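Local coordinates for LEOA (Escherichia coli, PDB 4AUR), which is a bacterial dynamin-like GTPase of enterotoxigenic strains, which probably binds and hydrolyses GTP in its P-loop NTPase domain, at residues E153-S156 with D157-K160; A210-T213 with A214-E218. All coordinates share one frame; numbering follows the deposited sequence.

Both interactions are local contacts at the N-terminal ends of helices. Interaction 1 comes first along the chain, where the loop after strand 140-146 enters helix 156-165. Interaction 2 follows, where the loop after helix 188-209 enters helix 214-219. Their centres lie about 15 Å apart, and both are far from the centre of this elongated chain. The two helices precede strands 172-177 and 221-224, neighbours at one end of the mixed sheet. The sites touch directly: Lys-160 CA packs on Ala-210 CB at 3.9 Å, and Lys-160 NZ forms a long, weak ion pair with Asp-211 OD2. These contacts join the first turns of helix 156-165 to the loop before helix 214-219, beside the sheet of what is probably the GTPase domain.

Interaction 1 (E153-S156 with D157-K160); sequences ESHS and DIVK
His-155 and Ile-158 meet through matching first torsions. In each, the leading branch stands anti to the carbonyl carbon: CG of His-155 (chi1 -77°) and CG1 of Ile-158 (chi1 -63°). The isoleucine chain then runs extended at chi2, which carries its CD1 methyl over one face of the imidazole. CD1 sits 4.2 Å from the centroid of the His-155 ring, close to the ring normal. This is a CH-pi contact, shifted toward the CG and CD2 rim of the ring; CD1 lies 4.0 Å from CD2 of His-155. Phe-113 also meets the ring, with its plane steeply inclined to the imidazole, and it touches Ile-158 as well.

The backbone beneath this pair begins helix 156-165, which follows strand 140-146 and leads to strand 172-177, two parallel neighbours in the sheet. The His-155 side chain lies near the probable P-loop (Walker A) without touching it. His-155 O accepts two hydrogen bonds. The one from Val-159 N is 3.2 Å long and nearly straight, and its donor lies almost on the extension of the carbonyl bond. The one from Ile-158 N is 3.0 Å long but more bent, and its donor lies above the carbonyl plane. One turn is thus closed by both an i+3 and an i+4 bond. Lys-160 N then bonds to Ser-156 O at 3.1 Å and continues the helix.

Asp-157 CG stands between its own backbone N and carbonyl carbon (chi1 58°). OD1 forms a salt bridge with Arg-123 NH1, and the same nitrogen makes a weak hydrogen bond to Ser-154 O. The chemistry is divided: a buried aromatic-aliphatic pair and a carbonyl oxygen that accepts two hydrogen bonds hold the helix start, while a charged pair ties it to Arg-123.

Interaction 2 (A210-T213 with A214-E218); sequences ADLT and AQECE
Thr-213 and Glu-216 form a capping box at the start of helix 214-219, with Thr-213 as the N-cap. The threonine hydroxyl lies between its own backbone N and carbonyl carbon (chi1 62°). From there OG1 accepts a hydrogen bond from Glu-216 N at 3.2 Å, with an N-H...O angle of 163°. The glutamate returns the bond. Its CG stands anti to its carbonyl carbon (chi1 -70°), and an extended chi2 carries the carboxylate back to the threonine. OE1 accepts from Thr-213 N at 2.9 Å, through its anti lone pair. It also accepts from Thr-213 OG1 at 3.2 Å, on the same anti side but out of the carboxylate plane. Two bonds therefore grip OE1, while OE2 is held by a salt bridge to Arg-164. This leaves the carboxylate little freedom to rotate.

Thr-213 CG2 lies 3.6 Å from Glu-216 OE1, in contact only.

The first full turn is closed by Cys-217 N, which bonds to Thr-213 O at 3.0 Å. Nearby, Leu-212 CB meets Cys-217 SG at 3.9 Å, an apolar contact spanning the cap.

Leu-212 is buried and also touches Leu-169 and Leu-220 in loops, and Gln-207 on helix 188-209. Cys-217 reaches the same glutamine. The cap lies where the short loop after helix 188-209 enters helix 214-219, just ahead of edge strand 221-224, and Arg-164 links it to helix 156-165.

Interaction 1 (E153-S156 with D157-K160)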
# COMPACT_ATOMS: atom_id res chain seq x y z
N GLU A 153 -50.97 20.75 -17.83
CA GLU A 153 -51.03 21.54 -16.61
C GLU A 153 -51.22 20.68 -15.37
O GLU A 153 -50.77 21.04 -14.29
CB GLU A 153 -52.16 22.58 -16.70
CG GLU A 153 -51.84 23.82 -17.55
CD GLU A 153 -51.86 23.58 -19.06
OE1 GLU A 153 -52.37 22.53 -19.53
OE2 GLU A 153 -51.35 24.48 -19.79
N SER A 154 -51.85 19.52 -15.55
CA SER A 154 -52.23 18.63 -14.46
C SER A 154 -51.14 17.66 -13.99
O SER A 154 -51.31 16.93 -13.02
CB SER A 154 -53.46 17.81 -14.91
OG SER A 154 -53.26 17.29 -16.23
N HIS A 155 -50.00 17.65 -14.68
CA HIS A 155 -49.01 16.60 -14.51
C HIS A 155 -47.94 16.90 -13.48
O HIS A 155 -47.07 16.08 -13.28
CB HIS A 155 -48.34 16.32 -15.85
CG HIS A 155 -49.18 15.51 -16.78
ND1 HIS A 155 -48.65 14.82 -17.85
CD2 HIS A 155 -50.50 15.23 -16.77
CE1 HIS A 155 -49.61 14.17 -18.47
NE2 HIS A 155 -50.75 14.41 -17.84
N SER A 156 -47.98 18.04 -12.81
CA SER A 156 -46.94 18.36 -11.86
C SER A 156 -46.54 17.16 -11.02
O SER A 156 -45.37 16.83 -10.91
CB SER A 156 -47.38 19.47 -10.93
OG SER A 156 -47.37 20.71 -11.58
N ASP A 157 -47.51 16.50 -10.42
CA ASP A 157 -47.20 15.51 -9.37
C ASP A 157 -46.69 14.17 -9.93
O ASP A 157 -46.06 13.39 -9.21
CB ASP A 157 -48.38 15.34 -8.38
CG ASP A 157 -49.66 14.90 -9.07
OD1 ASP A 157 -49.67 14.85 -10.31
OD2 ASP A 157 -50.65 14.60 -8.36
N ILE A 158 -46.94 13.94 -11.23
CA ILE A 158 -46.47 12.78 -11.94
C ILE A 158 -45.00 12.93 -12.28
O ILE A 158 -44.20 12.00 -12.15
CB ILE A 158 -47.23 12.61 -13.25
CG1 ILE A 158 -48.72 12.38 -12.97
CG2 ILE A 158 -46.67 11.45 -14.05
CD1 ILE A 158 -49.56 12.31 -14.23
N VAL A 159 -44.65 14.10 -12.77
CA VAL A 159 -43.25 14.45 -12.95
C VAL A 159 -42.48 14.33 -11.64
O VAL A 159 -41.37 13.86 -11.62
CB VAL A 159 -43.12 15.88 -13.49
CG1 VAL A 159 -41.68 16.36 -13.43
CG2 VAL A 159 -43.65 15.96 -14.92
N LYS A 160 -43.08 14.74 -10.53
CA LYS A 160 -42.44 14.62 -9.22
C LYS A 160 -42.31 13.17 -8.82
O LYS A 160 -41.32 12.76 -8.22
CB LYS A 160 -43.27 15.37 -8.18
CG LYS A 160 -42.59 15.50 -6.84
CD LYS A 160 -43.39 16.35 -5.87
CE LYS A 160 -42.54 16.74 -4.68
NZ LYS A 160 -42.87 18.12 -4.20

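Interaction 2 (A210-T213 with A214-E218)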
# COMPACT_ATOMS: atom_id res chain seq x y z
N ALA A 210 -40.90 19.50 -9.62
CA ALA A 210 -40.26 18.44 -8.88
C ALA A 210 -39.12 18.92 -8.00
O ALA A 210 -38.30 18.13 -7.60
CB ALA A 210 -39.73 17.42 -9.86
N ASP A 211 -39.09 20.21 -7.69
CA ASP A 211 -38.07 20.81 -6.80
C ASP A 211 -36.65 20.57 -7.27
O ASP A 211 -35.78 20.43 -6.44
CB ASP A 211 -38.15 20.26 -5.36
CG ASP A 211 -39.59 20.19 -4.79
OD1 ASP A 211 -40.55 20.63 -5.46
OD2 ASP A 211 -39.73 19.67 -3.66
N LEU A 212 -36.39 20.51 -8.57
CA LEU A 212 -35.05 20.09 -9.02
C LEU A 212 -34.01 21.14 -8.70
O LEU A 212 -34.30 22.33 -8.70
CB LEU A 212 -35.00 19.84 -10.51
CG LEU A 212 -35.91 18.82 -11.17
CD1 LEU A 212 -35.56 18.74 -12.65
CD2 LEU A 212 -35.80 17.44 -10.54
N THR A 213 -32.79 20.69 -8.42
CA THR A 213 -31.69 21.61 -8.20
C THR A 213 -31.12 21.96 -9.54
O THR A 213 -31.49 21.36 -10.56
CB THR A 213 -30.57 20.98 -7.38
OG1 THR A 213 -30.05 19.85 -8.10
CG2 THR A 213 -31.10 20.54 -6.00
N ALA A 214 -30.20 22.93 -9.55
CA ALA A 214 -29.61 23.40 -10.79
C ALA A 214 -28.84 22.28 -11.44
O ALA A 214 -28.85 22.16 -12.66
CB ALA A 214 -28.70 24.60 -10.55
N GLN A 215 -28.19 21.44 -10.63
CA GLN A 215 -27.39 20.33 -11.16
C GLN A 215 -28.25 19.23 -11.76
O GLN A 215 -27.89 18.65 -12.77
CB GLN A 215 -26.48 19.75 -10.09
CG GLN A 215 -25.12 20.45 -10.03
CD GLN A 215 -24.48 20.37 -8.66
OE1 GLN A 215 -24.00 19.32 -8.23
NE2 GLN A 215 -24.46 21.51 -7.95
N GLU A 216 -29.38 18.95 -11.13
CA GLU A 216 -30.32 17.98 -11.66
C GLU A 216 -30.88 18.48 -12.97
O GLU A 216 -31.00 17.72 -13.92
CB GLU A 216 -31.44 17.72 -10.67
CG GLU A 216 -30.98 16.97 -9.44
CD GLU A 216 -32.06 16.84 -8.39
OE1 GLU A 216 -32.56 17.87 -7.90
OE2 GLU A 216 -32.42 15.70 -8.04
N CYS A 217 -31.19 19.77 -13.05
CA CYS A 217 -31.64 20.36 -14.32
C CYS A 217 -30.72 20.08 -15.51
O CYS A 217 -31.19 19.76 -16.59
CB CYS A 217 -31.89 21.86 -14.15
SG CYS A 217 -33.41 22.16 -13.25
N GLU A 218 -29.42 20.19 -15.30
CA GLU A 218 -28.45 19.89 -16.34
C GLU A 218 -28.47 18.39 -16.71
O GLU A 218 -28.21 18.03 -17.86
CB GLU A 218 -27.05 20.28 -15.86
CG GLU A 218 -26.86 21.76 -15.55
CD GLU A 218 -25.48 22.08 -14.98
OE1 GLU A 218 -24.51 22.13 -15.78
OE2 GLU A 218 -25.36 22.29 -13.73